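Local structure of ABC transporter periplasmic peptide-binding protein (Pseudoalteromonas, 4QFL) at residues L31-E36 and G525-A530; K97-H102 and D231-E236; I214-R219 and R225-A230. The protein binds dipeptides in the periplasm, here Ala-Phe, and probably hands them on to an ABC transporter for uptake into the cell. One frame throughout, in Å; residues are numbered along the deposited sequence.

The three contacts illustrate how contact chemistry changes with depth in a fold. Contact 1 is buried and almost wholly apolar, a loop near the C-terminus resting on strand 30-35. Contact 3 is a hairpin, partly buried, in which main-chain bonds do most of the joining and the side chains range from an aliphatic-aromatic pair to a salt bridge. Contact 2 joins two loops nearer the surface through a valine on an indole, a long ion pair and a water. Contacts 1 and 3 are tied through strand 241-246, which pairs with both 30-35 and 223-228. Contacts 2 and 3 meet directly, E236 bridging to K228 and H102 packing on I214 and N229.

Contact 1 (L31-E36 and G525-A530)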
# COMPACT_ATOMS: atom_id res chain seq x y z
N LEU A 31 3.04 -7.68 -23.53
CA LEU A 31 3.49 -8.26 -22.29
C LEU A 31 2.25 -8.74 -21.57
O LEU A 31 1.23 -8.07 -21.59
CB LEU A 31 4.24 -7.23 -21.45
CG LEU A 31 4.87 -7.72 -20.14
CD1 LEU A 31 5.95 -6.77 -19.68
CD2 LEU A 31 3.82 -7.87 -19.04
N VAL A 32 2.33 -9.93 -20.97
CA VAL A 32 1.27 -10.47 -20.13
C VAL A 32 1.74 -10.64 -18.68
O VAL A 32 2.69 -11.36 -18.39
CB VAL A 32 0.75 -11.82 -20.66
CG1 VAL A 32 -0.35 -12.35 -19.76
CG2 VAL A 32 0.24 -11.65 -22.09
N TYR A 33 1.07 -9.93 -17.78
CA TYR A 33 1.41 -9.85 -16.37
C TYR A 33 0.38 -10.65 -15.59
O TYR A 33 -0.83 -10.40 -15.69
CB TYR A 33 1.37 -8.37 -15.96
CG TYR A 33 1.75 -8.05 -14.53
CD1 TYR A 33 0.87 -8.28 -13.47
CD2 TYR A 33 2.99 -7.48 -14.23
CE1 TYR A 33 1.21 -7.96 -12.16
CE2 TYR A 33 3.34 -7.17 -12.93
CZ TYR A 33 2.45 -7.40 -11.90
OH TYR A 33 2.79 -7.09 -10.60
N CYS A 34 0.84 -11.63 -14.82
CA CYS A 34 -0.04 -12.45 -13.97
C CYS A 34 -0.25 -11.76 -12.64
O CYS A 34 0.65 -11.73 -11.81
CB CYS A 34 0.56 -13.83 -13.70
SG CYS A 34 -0.12 -15.18 -14.71
N ALA A 35 -1.46 -11.24 -12.46
CA ALA A 35 -1.83 -10.44 -11.29
C ALA A 35 -2.57 -11.25 -10.22
O ALA A 35 -3.37 -12.12 -10.54
CB ALA A 35 -2.68 -9.27 -11.72
N GLU A 36 -2.30 -10.94 -8.96
CA GLU A 36 -2.85 -11.73 -7.86
C GLU A 36 -4.29 -11.37 -7.46
O GLU A 36 -4.92 -12.06 -6.67
CB GLU A 36 -1.92 -11.67 -6.64
CG GLU A 36 -1.98 -10.38 -5.81
CD GLU A 36 -1.06 -9.29 -6.31
OE1 GLU A 36 -0.55 -9.38 -7.45
OE2 GLU A 36 -0.83 -8.32 -5.55
N GLY A 525 6.71 1.56 -2.71
CA GLY A 525 5.82 1.94 -3.79
C GLY A 525 5.42 0.81 -4.70
O GLY A 525 5.92 -0.31 -4.60
N ALA A 526 4.50 1.10 -5.61
CA ALA A 526 3.95 0.11 -6.52
C ALA A 526 4.91 -0.26 -7.65
O ALA A 526 5.84 0.47 -7.96
CB ALA A 526 2.65 0.61 -7.10
N ILE A 527 4.65 -1.42 -8.24
CA ILE A 527 5.37 -1.90 -9.41
C ILE A 527 5.14 -0.95 -10.58
O ILE A 527 4.08 -0.34 -10.69
CB ILE A 527 4.87 -3.32 -9.78
CG1 ILE A 527 5.66 -4.38 -9.01
CG2 ILE A 527 4.96 -3.55 -11.27
CD1 ILE A 527 4.82 -5.55 -8.50
N SER A 528 6.14 -0.80 -11.46
CA SER A 528 5.96 -0.00 -12.67
C SER A 528 6.42 -0.74 -13.91
O SER A 528 7.51 -1.32 -13.92
CB SER A 528 6.68 1.34 -12.58
OG SER A 528 6.63 2.03 -13.82
N LEU A 529 5.58 -0.73 -14.94
CA LEU A 529 5.92 -1.30 -16.24
C LEU A 529 6.13 -0.19 -17.27
O LEU A 529 6.13 -0.45 -18.46
CB LEU A 529 4.82 -2.25 -16.72
CG LEU A 529 4.44 -3.43 -15.83
CD1 LEU A 529 3.36 -4.27 -16.50
CD2 LEU A 529 5.63 -4.29 -15.46
N ALA A 530 6.29 1.03 -16.78
CA ALA A 530 6.49 2.20 -17.64
C ALA A 530 7.66 2.03 -18.61
O ALA A 530 7.60 2.52 -19.74
CB ALA A 530 6.69 3.45 -16.79
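Y33 reaches out from strand 30-35 to meet both I527 and L529 of the loop 525-530, and this one aromatic side chain has the largest share of a contact made by van der Waals packing. Its CG stands anti to the backbone N (chi1 -177°), which sends the ring off the strand toward the loop. I527 approaches from the opposite direction: its CD1 methyl comes to 3.3 Å from Y33 OH, while CG2 lies obliquely beside the ring, 4.3 Å from Y33 CE2. L529 meets the ring nearer the strand backbone. With its CG anti to the carbonyl carbon (chi1 -57°), it extends CD1 to 3.9 Å from Y33 CD2, again at an oblique angle to the ring. The same methyl has L31 on that side as well, L31 CD2 being a loose 4.4 Å from L529 CD1. The loop is fixed by its polar atoms: A530 N donates to S528 OG at 3.1 Å in an ST turn, I527 N bonds D54 and L529 O bonds the hydroxyl of Y213. Y33 also touches V264 and A266 of strand 264-266. The arrangement is that of an inner parallel strand of a periplasmic binding protein lobe covered by a C-terminal loop, with the I527 side chain about 10 Å from each residue of the bound dipeptide.

Contact 2 (K97-H102 and D231-E236); sequences KGVKFH and DYWKHE
V99 lies against the indole of W233 where two irregular loops of this family 5 solute-binding protein pack together, one following strand 90-95 and the other leading into strand 241-246. With no paired strands between them, side chains and a water make the join. W233 is the centre of it. Its CG sits between the backbone N and the carbonyl carbon (chi1 61°), a rotation that turns the five-membered end of the indole toward V99. The two side chains run alongside each other: V99 CG1 comes to 3.9 Å from W233 CD1, and the second methyl, CG2, rests over one ring face, 4.1 Å from W233 CG. The opposite face is taken by K234 CB, 3.5 Å above the plane and displaced toward the rim, so the indole is clasped between an aliphatic group of each loop. Its rotation is fixed further by W233 NE1, which hydrogen-bonds the carboxylate of D62.

K100 and D231 form the outer, solvent-exposed half. The lysine chain is fully extended beyond CG and passes across the aspartate, its CD 4.2 Å from D231 CG. The ion pair at the end is a long one, K100 NZ standing 4.0 Å from D231 OD1, and is probably weak in so exposed a place. The backbones are also linked, through a single water that accepts from K100 N at 2.8 Å and lies 2.8 Å from D231 O.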
# COMPACT_ATOMS: atom_id res chain seq x y z
N LYS A 97 4.62 21.79 -19.17
CA LYS A 97 3.81 22.20 -20.32
C LYS A 97 3.87 21.14 -21.40
O LYS A 97 4.86 20.41 -21.53
CB LYS A 97 4.33 23.54 -20.87
CG LYS A 97 3.44 24.77 -20.60
CD LYS A 97 3.95 25.99 -21.37
CE LYS A 97 2.89 27.06 -21.52
NZ LYS A 97 1.62 26.53 -22.07
N GLY A 98 2.80 21.04 -22.19
CA GLY A 98 2.79 20.14 -23.32
C GLY A 98 2.43 18.70 -23.00
O GLY A 98 2.73 17.80 -23.78
N VAL A 99 1.77 18.47 -21.88
CA VAL A 99 1.41 17.11 -21.50
C VAL A 99 -0.01 16.82 -21.92
O VAL A 99 -0.93 17.54 -21.54
CB VAL A 99 1.49 16.89 -19.98
CG1 VAL A 99 0.97 15.50 -19.63
CG2 VAL A 99 2.92 17.10 -19.49
N LYS A 100 -0.19 15.77 -22.71
CA LYS A 100 -1.50 15.43 -23.25
C LYS A 100 -2.19 14.32 -22.48
O LYS A 100 -1.58 13.30 -22.17
CB LYS A 100 -1.38 15.00 -24.72
CG LYS A 100 -1.16 16.14 -25.70
CD LYS A 100 -0.92 15.60 -27.08
CE LYS A 100 -0.46 16.68 -28.02
NZ LYS A 100 -0.26 16.12 -29.38
N PHE A 101 -3.46 14.53 -22.18
CA PHE A 101 -4.29 13.45 -21.67
C PHE A 101 -4.59 12.44 -22.76
O PHE A 101 -4.57 12.77 -23.95
CB PHE A 101 -5.59 13.99 -21.07
CG PHE A 101 -5.40 14.61 -19.72
CD1 PHE A 101 -5.22 13.82 -18.59
CD2 PHE A 101 -5.40 15.99 -19.57
CE1 PHE A 101 -5.04 14.38 -17.34
CE2 PHE A 101 -5.22 16.55 -18.32
CZ PHE A 101 -5.03 15.75 -17.21
N HIS A 102 -4.88 11.21 -22.35
CA HIS A 102 -5.22 10.12 -23.26
C HIS A 102 -6.38 10.42 -24.19
O HIS A 102 -7.38 11.03 -23.81
CB HIS A 102 -5.59 8.85 -22.48
CG HIS A 102 -4.47 8.29 -21.67
ND1 HIS A 102 -4.68 7.50 -20.57
CD2 HIS A 102 -3.13 8.40 -21.80
CE1 HIS A 102 -3.52 7.15 -20.05
NE2 HIS A 102 -2.56 7.69 -20.78
N ASP A 231 1.59 9.32 -27.38
CA ASP A 231 1.84 10.73 -27.09
C ASP A 231 2.39 10.96 -25.70
O ASP A 231 2.28 12.06 -25.17
CB ASP A 231 0.54 11.53 -27.22
CG ASP A 231 0.23 11.90 -28.65
OD1 ASP A 231 1.13 12.41 -29.35
OD2 ASP A 231 -0.93 11.68 -29.07
N TYR A 232 3.00 9.93 -25.12
CA TYR A 232 3.50 10.04 -23.75
C TYR A 232 4.66 11.03 -23.61
O TYR A 232 5.65 10.97 -24.32
CB TYR A 232 3.89 8.66 -23.21
CG TYR A 232 4.27 8.69 -21.75
CD1 TYR A 232 3.42 9.26 -20.82
CD2 TYR A 232 5.47 8.17 -21.30
CE1 TYR A 232 3.75 9.31 -19.49
CE2 TYR A 232 5.81 8.21 -19.96
CZ TYR A 232 4.94 8.79 -19.06
OH TYR A 232 5.25 8.84 -17.72
N TRP A 233 4.54 11.95 -22.65
CA TRP A 233 5.48 13.04 -22.55
C TRP A 233 6.87 12.60 -22.17
O TRP A 233 7.85 13.11 -22.70
CB TRP A 233 5.00 14.06 -21.53
CG TRP A 233 4.86 13.49 -20.14
CD1 TRP A 233 3.78 12.81 -19.65
CD2 TRP A 233 5.82 13.55 -19.08
NE1 TRP A 233 4.01 12.45 -18.34
CE2 TRP A 233 5.25 12.89 -17.97
CE3 TRP A 233 7.10 14.10 -18.95
CZ2 TRP A 233 5.91 12.77 -16.75
CZ3 TRP A 233 7.76 13.97 -17.74
CH2 TRP A 233 7.16 13.32 -16.65
N LYS A 234 6.97 11.68 -21.22
CA LYS A 234 8.25 11.40 -20.59
C LYS A 234 9.20 10.66 -21.51
O LYS A 234 10.37 11.03 -21.63
CB LYS A 234 8.06 10.64 -19.28
CG LYS A 234 9.36 10.33 -18.59
CD LYS A 234 9.24 9.11 -17.70
CE LYS A 234 8.91 9.51 -16.29
NZ LYS A 234 7.70 10.38 -16.26
N HIS A 235 8.72 9.60 -22.15
CA HIS A 235 9.56 8.82 -23.04
C HIS A 235 8.76 8.09 -24.10
O HIS A 235 7.54 8.04 -24.04
CB HIS A 235 10.46 7.84 -22.26
CG HIS A 235 9.72 6.85 -21.41
ND1 HIS A 235 9.22 5.67 -21.91
CD2 HIS A 235 9.43 6.85 -20.09
CE1 HIS A 235 8.63 4.99 -20.93
NE2 HIS A 235 8.75 5.69 -19.82
N GLU A 236 9.46 7.54 -25.09
CA GLU A 236 8.82 6.73 -26.10
C GLU A 236 8.54 5.37 -25.48
O GLU A 236 9.46 4.64 -25.14
CB GLU A 236 9.74 6.57 -27.31
CG GLU A 236 9.11 5.84 -28.47
CD GLU A 236 7.93 6.60 -29.06
OE1 GLU A 236 8.02 7.85 -29.15
OE2 GLU A 236 6.93 5.96 -29.43
O HOH W 1 2.06 14.41 -23.73

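Contact 3 (I214-R219 and R225-A230)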
# COMPACT_ATOMS: atom_id res chain seq x y z
N ILE A 214 -2.77 3.34 -22.01
CA ILE A 214 -4.13 3.83 -22.07
C ILE A 214 -5.08 2.68 -21.84
O ILE A 214 -4.80 1.56 -22.23
CB ILE A 214 -4.43 4.45 -23.45
CG1 ILE A 214 -3.38 5.50 -23.79
CG2 ILE A 214 -5.83 5.03 -23.49
CD1 ILE A 214 -3.59 6.14 -25.13
N TYR A 215 -6.20 2.96 -21.20
CA TYR A 215 -7.22 1.95 -20.96
C TYR A 215 -7.88 1.46 -22.25
O TYR A 215 -8.33 2.27 -23.08
CB TYR A 215 -8.29 2.49 -20.00
CG TYR A 215 -9.46 1.58 -19.78
CD1 TYR A 215 -10.52 1.54 -20.69
CD2 TYR A 215 -9.54 0.78 -18.65
CE1 TYR A 215 -11.60 0.72 -20.48
CE2 TYR A 215 -10.63 -0.05 -18.43
CZ TYR A 215 -11.66 -0.07 -19.36
OH TYR A 215 -12.74 -0.89 -19.16
N LYS A 216 -7.93 0.14 -22.43
CA LYS A 216 -8.63 -0.46 -23.56
C LYS A 216 -9.84 -1.31 -23.11
O LYS A 216 -10.96 -1.09 -23.56
CB LYS A 216 -7.67 -1.31 -24.40
CG LYS A 216 -8.29 -1.98 -25.60
CD LYS A 216 -8.76 -0.97 -26.63
CE LYS A 216 -9.58 -1.64 -27.74
NZ LYS A 216 -8.80 -2.63 -28.53
N GLU A 217 -9.61 -2.25 -22.20
CA GLU A 217 -10.59 -3.27 -21.90
C GLU A 217 -10.45 -3.86 -20.50
O GLU A 217 -9.35 -3.92 -19.94
CB GLU A 217 -10.45 -4.38 -22.94
CG GLU A 217 -11.49 -5.47 -22.91
CD GLU A 217 -11.17 -6.59 -23.89
OE1 GLU A 217 -10.44 -6.32 -24.87
OE2 GLU A 217 -11.64 -7.73 -23.68
N TYR A 218 -11.56 -4.31 -19.94
CA TYR A 218 -11.56 -4.96 -18.64
C TYR A 218 -12.67 -6.02 -18.56
O TYR A 218 -13.85 -5.71 -18.71
CB TYR A 218 -11.72 -3.91 -17.54
CG TYR A 218 -11.97 -4.44 -16.13
CD1 TYR A 218 -11.16 -5.42 -15.57
CD2 TYR A 218 -13.01 -3.92 -15.36
CE1 TYR A 218 -11.39 -5.88 -14.27
CE2 TYR A 218 -13.24 -4.37 -14.08
CZ TYR A 218 -12.43 -5.35 -13.54
OH TYR A 218 -12.69 -5.77 -12.26
N ARG A 219 -12.28 -7.28 -18.35
CA ARG A 219 -13.24 -8.34 -18.08
C ARG A 219 -13.16 -8.63 -16.59
O ARG A 219 -12.13 -9.10 -16.11
CB ARG A 219 -12.89 -9.62 -18.83
CG ARG A 219 -12.60 -9.45 -20.30
CD ARG A 219 -13.27 -10.57 -21.10
NE ARG A 219 -13.23 -11.86 -20.42
CZ ARG A 219 -14.12 -12.84 -20.61
NH1 ARG A 219 -15.13 -12.66 -21.46
NH2 ARG A 219 -14.00 -13.99 -19.96
N ARG A 225 -6.71 -4.97 -20.22
CA ARG A 225 -5.92 -4.71 -21.39
C ARG A 225 -5.67 -3.21 -21.51
O ARG A 225 -6.60 -2.40 -21.44
CB ARG A 225 -6.66 -5.25 -22.62
CG ARG A 225 -5.88 -5.19 -23.89
CD ARG A 225 -6.77 -5.53 -25.07
NE ARG A 225 -7.51 -6.78 -24.89
CZ ARG A 225 -6.97 -7.98 -25.04
NH1 ARG A 225 -5.69 -8.11 -25.36
NH2 ARG A 225 -7.71 -9.07 -24.86
N PHE A 226 -4.39 -2.85 -21.65
CA PHE A 226 -3.96 -1.48 -21.92
C PHE A 226 -3.18 -1.46 -23.22
O PHE A 226 -2.63 -2.49 -23.65
CB PHE A 226 -3.01 -0.97 -20.83
CG PHE A 226 -3.62 -0.84 -19.46
CD1 PHE A 226 -4.98 -0.64 -19.28
CD2 PHE A 226 -2.80 -0.89 -18.33
CE1 PHE A 226 -5.52 -0.51 -18.01
CE2 PHE A 226 -3.34 -0.76 -17.06
CZ PHE A 226 -4.70 -0.57 -16.90
N TYR A 227 -3.10 -0.29 -23.85
CA TYR A 227 -2.22 -0.13 -25.00
C TYR A 227 -1.33 1.09 -24.87
O TYR A 227 -1.62 2.03 -24.12
CB TYR A 227 -3.00 -0.12 -26.31
CG TYR A 227 -3.91 1.07 -26.50
CD1 TYR A 227 -5.14 1.13 -25.86
CD2 TYR A 227 -3.54 2.11 -27.33
CE1 TYR A 227 -5.98 2.21 -26.04
CE2 TYR A 227 -4.37 3.19 -27.51
CZ TYR A 227 -5.59 3.24 -26.87
OH TYR A 227 -6.41 4.32 -27.06
N LYS A 228 -0.23 1.08 -25.61
CA LYS A 228 0.77 2.12 -25.53
C LYS A 228 0.19 3.51 -25.82
O LYS A 228 -0.61 3.70 -26.74
CB LYS A 228 1.94 1.78 -26.46
CG LYS A 228 2.37 2.90 -27.37
CD LYS A 228 3.68 2.56 -28.07
CE LYS A 228 4.30 3.80 -28.67
NZ LYS A 228 5.71 3.60 -29.09
N ASN A 229 0.59 4.49 -25.01
CA ASN A 229 0.27 5.89 -25.27
C ASN A 229 1.32 6.51 -26.18
O ASN A 229 2.42 6.84 -25.73
CB ASN A 229 0.18 6.68 -23.97
CG ASN A 229 0.04 8.18 -24.21
OD1 ASN A 229 -0.18 8.62 -25.34
ND2 ASN A 229 0.15 8.95 -23.15
N ALA A 230 0.98 6.66 -27.46
CA ALA A 230 1.92 7.17 -28.46
C ALA A 230 2.37 8.61 -28.19
O ALA A 230 3.40 9.05 -28.69
CB ALA A 230 1.32 7.06 -29.86
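I214 and Y227 exchange two backbone hydrogen bonds where strands 214-219 and 225-228 run antiparallel, at 157° and 4.7 Å between their axes. Farther along, the register slips by one residue: K216 N and E217 N both donate to R225 O, at 3.0 and 3.1 Å, and R225 N returns a bond to E217 O.

I214, E217, R225 and Y227 share one face. I214 CB sits over the Y227 ring in a CH-pi contact, 4.0 Å from the ring centroid, though this holds for one of two conformers of Y227 and is less certain for that; I214 CG1 also packs on N229 CB at 3.8 Å. E217 and R225 lie alongside each other. The arginine chain bends at chi3 (-52°), bringing NE to 3.0 Å from E217 OE1 in a salt bridge. That oxygen lies at the guanidinium edge, near its plane, yet is met from above the carboxylate plane, the two planes being 44° apart. Replacing R225 by an alanine removes both NE and the CD methylene, which would probably leave the E217 carboxylate without its charged mate and open a gap beside K216 CG. On the other face, F226 CE1 lies 4.3 Å from Y215 CD2; F226 also packs on helix 50-60, and Y215 meets F42 edge-to-face. This is a beta hairpin carrying a classic bulge, K216 and E217 together facing R225, and the hairpin's second strand goes on to pair with strand 241-246.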